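Local coordinates for Lmo0181 protein (Listeria monocytogenes serovar 1/2a, PDB 5F7V), which binds the cyclic tetrasaccharide cycloalternan as a membrane-anchored lipoprotein and probably hands it to an ABC transporter for uptake, at residues A[153-164]-A[214-224]. Residues are numbered along the deposited sequence; the frame is centred on the assembly and turned at random. Where two conformers were deposited one is given.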
ATOM      1  N   TRP A 153      16.796   7.038  11.636  1.00  3.75           N
ATOM      2  CA  TRP A 153      15.813   6.856  12.726  1.00  3.68           C
ATOM      3  C   TRP A 153      16.069   7.772  13.897  1.00  3.69           C
ATOM      4  O   TRP A 153      15.114   8.346  14.456  1.00  3.75           O
ATOM      5  CB  TRP A 153      15.840   5.439  13.278  1.00  3.93           C
ATOM      6  CG  TRP A 153      15.372   4.374  12.333  1.00  4.24           C
ATOM      7  CD1 TRP A 153      14.671   4.483  11.149  1.00  4.44           C
ATOM      8  CD2 TRP A 153      15.539   2.980  12.577  1.00  4.66           C
ATOM      9  NE1 TRP A 153      14.434   3.219  10.646  1.00  5.05           N
ATOM     10  CE2 TRP A 153      14.962   2.279  11.489  1.00  5.16           C
ATOM     11  CE3 TRP A 153      16.175   2.260  13.592  1.00  4.84           C
ATOM     12  CZ2 TRP A 153      14.977   0.875  11.425  1.00  5.84           C
ATOM     13  CZ3 TRP A 153      16.220   0.869  13.492  1.00  5.40           C
ATOM     14  CH2 TRP A 153      15.612   0.220  12.442  1.00  5.88           C
ATOM     15  N   LYS A 154      17.318   7.989  14.290  1.00  3.87           N
ATOM     16  CA  LYS A 154      17.574   8.770  15.478  1.00  4.23           C
ATOM     17  C   LYS A 154      17.127  10.221  15.316  1.00  4.36           C
ATOM     18  O   LYS A 154      16.695  10.838  16.285  1.00  4.62           O
ATOM     19  CB  LYS A 154      19.044   8.743  15.862  1.00  4.73           C
ATOM     20  CG  LYS A 154      19.981   9.413  14.878  1.00  4.93           C
ATOM     21  CD  LYS A 154      21.446   9.190  15.218  1.00  5.68           C
ATOM     22  CE  LYS A 154      21.944   7.783  15.000  1.00  5.57           C
ATOM     23  NZ  LYS A 154      21.985   7.363  13.564  1.00  5.32           N
ATOM     24  N   ASP A 155      17.185  10.775  14.110  1.00  4.51           N
ATOM     25  CA  ASP A 155      16.694  12.149  13.889  1.00  4.93           C
ATOM     26  C   ASP A 155      15.190  12.212  14.016  1.00  4.77           C
ATOM     27  O   ASP A 155      14.636  13.154  14.610  1.00  5.20           O
ATOM     28  CB  ASP A 155      17.095  12.653  12.514  1.00  5.27           C
ATOM     29  CG  ASP A 155      18.578  12.623  12.319  1.00  6.15           C
ATOM     30  OD1 ASP A 155      19.253  13.420  12.991  1.00  8.07           O
ATOM     31  OD2 ASP A 155      19.091  11.839  11.502  1.00  6.19           O
ATOM     32  N   GLU A 156      14.474  11.242  13.490  0.50  4.50           N
ATOM     33  CA  GLU A 156      13.040  11.271  13.663  0.50  4.62           C
ATOM     34  C   GLU A 156      12.628  10.965  15.095  0.50  4.94           C
ATOM     35  O   GLU A 156      11.619  11.507  15.578  0.50  5.16           O
ATOM     36  CB  GLU A 156      12.380  10.297  12.708  0.50  4.73           C
ATOM     37  CG  GLU A 156      10.936  10.134  13.054  0.50  5.25           C
ATOM     38  CD  GLU A 156      10.213   9.355  11.984  0.50  5.70           C
ATOM     39  OE1 GLU A 156      10.757   8.994  10.882  0.50  5.89           O
ATOM     40  OE2 GLU A 156       9.053   9.082  12.357  0.50  6.49           O
ATOM     41  N   GLU A 157      13.367  10.120  15.805  1.00  5.11           N
ATOM     42  CA  GLU A 157      13.019   9.876  17.193  1.00  5.93           C
ATOM     43  C   GLU A 157      13.238  11.124  18.026  1.00  5.94           C
ATOM     44  O   GLU A 157      12.411  11.423  18.892  1.00  6.20           O
ATOM     45  CB  GLU A 157      13.859   8.729  17.751  1.00  6.92           C
ATOM     46  CG  GLU A 157      13.520   7.339  17.177  1.00  7.89           C
ATOM     47  CD  GLU A 157      14.502   6.223  17.507  1.00  9.62           C
ATOM     48  OE1 GLU A 157      15.337   6.445  18.399  1.00 11.82           O
ATOM     49  OE2 GLU A 157      14.440   5.060  16.995  1.00 11.54           O
ATOM     50  N   ALA A 158      14.317  11.842  17.822  1.00  4.28           N
ATOM     51  CA  ALA A 158      14.576  13.044  18.599  1.00  4.41           C
ATOM     52  C   ALA A 158      13.529  14.111  18.284  1.00  4.16           C
ATOM     53  O   ALA A 158      12.979  14.779  19.190  1.00  4.09           O
ATOM     54  CB  ALA A 158      15.957  13.605  18.361  1.00  4.70           C
ATOM     55  N   ALA A 159      13.181  14.280  17.011  1.00  3.89           N
ATOM     56  CA  ALA A 159      12.141  15.212  16.585  1.00  3.90           C
ATOM     57  C   ALA A 159      10.839  14.825  17.212  1.00  3.87           C
ATOM     58  O   ALA A 159      10.159  15.654  17.782  1.00  3.97           O
ATOM     59  CB  ALA A 159      12.026  15.286  15.091  1.00  3.83           C
ATOM     60  N   ALA A 160      10.486  13.548  17.138  1.00  3.76           N
ATOM     61  CA  ALA A 160       9.231  13.058  17.705  1.00  3.76           C
ATOM     62  C   ALA A 160       9.162  13.314  19.196  1.00  3.90           C
ATOM     63  O   ALA A 160       8.095  13.669  19.708  1.00  3.99           O
ATOM     64  CB  ALA A 160       9.059  11.574  17.446  1.00  3.65           C
ATOM     65  N   LYS A 161      10.258  13.147  19.919  1.00  3.97           N
ATOM     66  CA  LYS A 161      10.261  13.416  21.342  1.00  4.14           C
ATOM     67  C   LYS A 161      10.003  14.895  21.617  1.00  4.27           C
ATOM     68  O   LYS A 161       9.175  15.243  22.484  1.00  4.41           O
ATOM     69  CB  LYS A 161      11.585  12.931  21.971  1.00  4.21           C
ATOM     70  CG  LYS A 161      11.694  11.411  22.056  1.00  4.15           C
ATOM     71  CD  LYS A 161      13.113  10.929  22.382  1.00  4.22           C
ATOM     72  CE  LYS A 161      13.186   9.429  22.268  1.00  4.19           C
ATOM     73  NZ  LYS A 161      14.582   8.966  22.512  1.00  4.37           N
ATOM     74  N   LYS A 162      10.637  15.804  20.893  1.00  4.27           N
ATOM     75  CA  LYS A 162      10.420  17.224  21.110  1.00  4.42           C
ATOM     76  C   LYS A 162       9.035  17.686  20.670  1.00  4.42           C
ATOM     77  O   LYS A 162       8.530  18.630  21.231  1.00  4.73           O
ATOM     78  CB  LYS A 162      11.473  18.030  20.347  1.00  4.44           C
ATOM     79  CG  LYS A 162      12.858  17.807  20.931  1.00  4.52           C
ATOM     80  CD  LYS A 162      13.936  18.709  20.322  1.00  4.66           C
ATOM     81  CE  LYS A 162      14.274  18.341  18.896  1.00  4.68           C
ATOM     82  NZ  LYS A 162      15.314  19.208  18.282  1.00  4.99           N
ATOM     83  N   LEU A 163       8.384  16.941  19.783  1.00  4.26           N
ATOM     84  CA  LEU A 163       7.070  17.299  19.280  1.00  4.38           C
ATOM     85  C   LEU A 163       5.948  16.669  20.073  1.00  4.38           C
ATOM     86  O   LEU A 163       4.792  17.002  19.826  1.00  4.69           O
ATOM     87  CB  LEU A 163       6.943  16.930  17.799  1.00  4.35           C
ATOM     88  CG  LEU A 163       7.771  17.821  16.862  1.00  4.52           C
ATOM     89  CD1 LEU A 163       8.125  17.115  15.555  1.00  4.41           C
ATOM     90  CD2 LEU A 163       7.165  19.171  16.655  1.00  4.74           C
ATOM     91  N   THR A 164       6.253  15.775  20.989  1.00  4.34           N
ATOM     92  CA  THR A 164       5.192  15.182  21.836  1.00  4.44           C
ATOM     93  C   THR A 164       4.846  16.123  22.961  1.00  4.69           C
ATOM     94  O   THR A 164       5.730  16.622  23.644  1.00  4.96           O
ATOM     95  CB  THR A 164       5.691  13.826  22.348  1.00  4.39           C
ATOM     96  OG1 THR A 164       5.913  12.979  21.203  1.00  4.18           O
ATOM     97  CG2 THR A 164       4.641  13.197  23.253  1.00  4.53           C
ATOM     98  N   HIS A 214      12.678  -0.426  17.730  1.00  3.77           N
ATOM     99  CA  HIS A 214      12.624   0.972  17.343  1.00  3.96           C
ATOM    100  C   HIS A 214      11.162   1.414  17.208  1.00  3.88           C
ATOM    101  O   HIS A 214      10.798   2.497  17.674  1.00  4.19           O
ATOM    102  CB  HIS A 214      13.474   1.144  16.077  1.00  4.10           C
ATOM    103  CG  HIS A 214      12.973   2.184  15.130  1.00  4.24           C
ATOM    104  ND1 HIS A 214      13.090   3.562  15.287  1.00  4.53           N
ATOM    105  CD2 HIS A 214      12.386   1.979  13.930  1.00  4.44           C
ATOM    106  CE1 HIS A 214      12.554   4.139  14.230  1.00  4.41           C
ATOM    107  NE2 HIS A 214      12.137   3.210  13.405  1.00  4.54           N
ATOM    108  N   LEU A 215      10.326   0.613  16.549  1.00  3.83           N
ATOM    109  CA  LEU A 215       8.886   0.924  16.420  1.00  3.84           C
ATOM    110  C   LEU A 215       8.141   0.818  17.752  1.00  3.97           C
ATOM    111  O   LEU A 215       7.393   1.728  18.134  1.00  4.00           O
ATOM    112  CB  LEU A 215       8.194   0.026  15.406  1.00  3.84           C
ATOM    113  CG  LEU A 215       8.749   0.140  13.975  1.00  3.80           C
ATOM    114  CD1 LEU A 215       8.082  -0.916  13.119  1.00  3.92           C
ATOM    115  CD2 LEU A 215       8.587   1.530  13.399  1.00  3.79           C
ATOM    116  N   THR A 216       8.321  -0.282  18.486  1.00  4.04           N
ATOM    117  CA  THR A 216       7.462  -0.481  19.661  1.00  4.24           C
ATOM    118  C   THR A 216       7.842   0.438  20.802  1.00  4.57           C
ATOM    119  O   THR A 216       6.937   0.870  21.539  1.00  4.52           O
ATOM    120  CB  THR A 216       7.439  -1.946  20.093  1.00  4.30           C
ATOM    121  OG1 THR A 216       8.747  -2.363  20.458  1.00  4.36           O
ATOM    122  CG2 THR A 216       6.918  -2.867  18.998  1.00  4.20           C
ATOM    123  N   ASN A 217       9.125   0.781  20.932  1.00  4.90           N
ATOM    124  CA  ASN A 217       9.497   1.690  22.012  1.00  5.46           C
ATOM    125  C   ASN A 217       8.879   3.058  21.836  1.00  5.44           C
ATOM    126  O   ASN A 217       8.642   3.737  22.856  1.00  5.46           O
ATOM    127  CB  ASN A 217      11.011   1.860  22.063  1.00  5.86           C
ATOM    128  CG  ASN A 217      11.737   0.805  22.851  1.00  6.70           C
ATOM    129  OD1 ASN A 217      11.129  -0.016  23.500  1.00  7.92           O
ATOM    130  ND2 ASN A 217      13.050   0.894  22.842  1.00  7.15           N
ATOM    131  N   GLU A 218       8.608   3.492  20.607  1.00  5.48           N
ATOM    132  CA  GLU A 218       7.924   4.779  20.430  1.00  5.77           C
ATOM    133  C   GLU A 218       6.563   4.791  21.072  1.00  5.59           C
ATOM    134  O   GLU A 218       6.084   5.817  21.573  1.00  5.57           O
ATOM    135  CB  GLU A 218       7.773   5.072  18.948  1.00  6.32           C
ATOM    136  CG  GLU A 218       9.118   5.382  18.337  1.00  7.50           C
ATOM    137  CD  GLU A 218       9.063   5.921  16.939  1.00  9.08           C
ATOM    138  OE1 GLU A 218       8.154   5.502  16.194  1.00  9.84           O
ATOM    139  OE2 GLU A 218      10.000   6.710  16.629  1.00 11.82           O
ATOM    140  N   VAL A 219       5.909   3.638  21.107  1.00  5.47           N
ATOM    141  CA  VAL A 219       4.595   3.539  21.740  1.00  5.84           C
ATOM    142  C   VAL A 219       4.720   3.269  23.238  1.00  6.48           C
ATOM    143  O   VAL A 219       4.027   3.918  24.033  1.00  7.14           O
ATOM    144  CB  VAL A 219       3.766   2.405  21.089  1.00  5.68           C
ATOM    145  CG1 VAL A 219       2.498   2.107  21.882  1.00  5.96           C
ATOM    146  CG2 VAL A 219       3.488   2.783  19.646  1.00  5.54           C
ATOM    147  N   THR A 220       5.545   2.315  23.664  1.00  6.91           N
ATOM    148  CA  THR A 220       5.521   1.823  25.046  1.00  7.66           C
ATOM    149  C   THR A 220       6.494   2.511  25.992  1.00  8.37           C
ATOM    150  O   THR A 220       6.268   2.462  27.226  1.00  9.71           O
ATOM    151  CB  THR A 220       5.785   0.312  25.096  1.00  7.78           C
ATOM    152  OG1 THR A 220       7.145   0.094  24.726  1.00  7.94           O
ATOM    153  CG2 THR A 220       4.827  -0.465  24.178  1.00  7.90           C
ATOM    154  N   ASP A 221       7.538   3.143  25.460  1.00  8.43           N
ATOM    155  CA  ASP A 221       8.705   3.588  26.232  1.00  9.25           C
ATOM    156  C   ASP A 221       8.779   5.105  26.197  1.00  8.45           C
ATOM    157  O   ASP A 221       8.481   5.736  27.218  1.00  8.90           O
ATOM    158  CB  ASP A 221       9.984   2.929  25.697  1.00 10.70           C
ATOM    159  CG  ASP A 221      11.224   3.277  26.472  1.00 13.01           C
ATOM    160  OD1 ASP A 221      11.089   3.717  27.610  1.00 15.86           O
ATOM    161  OD2 ASP A 221      12.336   3.097  25.918  1.00 17.05           O
ATOM    162  N   SER A 222       9.122   5.688  25.051  1.00  7.24           N
ATOM    163  CA  SER A 222       9.181   7.140  24.936  1.00  6.73           C
ATOM    164  C   SER A 222       7.791   7.723  24.799  1.00  6.39           C
ATOM    165  O   SER A 222       7.615   8.934  25.026  1.00  6.27           O
ATOM    166  CB  SER A 222      10.039   7.546  23.745  1.00  6.64           C
ATOM    167  OG  SER A 222       9.485   7.001  22.555  1.00  6.51           O
ATOM    168  N   LYS A 223       6.791   6.926  24.410  1.00  6.13           N
ATOM    169  CA  LYS A 223       5.411   7.381  24.299  1.00  6.35           C
ATOM    170  C   LYS A 223       5.248   8.590  23.397  1.00  5.57           C
ATOM    171  O   LYS A 223       4.507   9.493  23.680  1.00  5.68           O
ATOM    172  CB  LYS A 223       4.802   7.595  25.696  1.00  7.57           C
ATOM    173  CG  LYS A 223       4.849   6.337  26.565  1.00  8.76           C
ATOM    174  CD  LYS A 223       4.016   6.485  27.828  1.00 10.65           C
ATOM    175  CE  LYS A 223       4.857   7.186  28.853  1.00 12.11           C
ATOM    176  NZ  LYS A 223       4.123   7.317  30.139  1.00 14.11           N
ATOM    177  N   VAL A 224       5.982   8.551  22.298  1.00  4.77           N
ATOM    178  CA  VAL A 224       5.902   9.585  21.262  1.00  4.49           C
ATOM    179  C   VAL A 224       4.933   9.248  20.131  1.00  4.28           C
ATOM    180  O   VAL A 224       4.725  10.072  19.244  1.00  4.17           O
ATOM    181  CB  VAL A 224       7.273   9.901  20.660  1.00  4.29           C
ATOM    182  CG1 VAL A 224       8.211  10.387  21.739  1.00  4.44           C
ATOM    183  CG2 VAL A 224       7.871   8.714  19.925  1.00  4.17           C
TER
HETATM  184  O   HOH W   1       7.245   6.522  13.674  1.00 12.89           O
HETATM  185  O   HOH W   2      12.351   4.076  19.336  1.00 10.75           O
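One face of the W153 indole carries the imidazole of H214 in a face-to-face stack: the five-membered ring and the imidazole have centroids 3.7 Å apart and planes only 4° from parallel. H214 CB extends the overlap as an off-centre CH-pi contact over the six-membered ring, 4.2 Å from its centroid. At the indole's edge NE1 hydrogen-bonds Q188 OE1, which with the stack should restrain the ring's rotation. The imidazole's own edge is taken by E157, where H214 ND1 donates to E157 OE2 over 2.6 Å with an N-H...O angle of 163°. The acceptor lies nearly in the ring plane and uses its anti lone pair, pointing away from the other oxygen. Such a short, straight bond to a carboxylate would be expected to polarise the histidine. A water adds a second link, donating to H214 O and more weakly to E157 OE2.

In this periplasmic-binding-protein-type fold, the contact sets helix 153-163 beside the end of helix 206-220, the segment axes 12.0 Å apart and 8° from parallel. Side chains therefore span the gap, and strand 171-174 supplies T173, which touches A160, E218 and V224.

E218 brings OE2 to 3.6 Å from E157 CG, while its OE1 accepts from a water; in the modelled conformer of E156, OE2 is hydrogen-bonded to H249 NE2 and T173 OG1. After the positive-phi residue K223, the chain turns V224 toward helix 153-163. V224 CG1, anti to the carbonyl carbon, meets K161 CG at 3.6 Å, and CG2 packs on A160 CB. T164 OG1 donates to A160 O and accepts a hydrogen bond from G172 N; together these two bonds hold the hydroxyl against V224 CB, 3.4 Å from OG1.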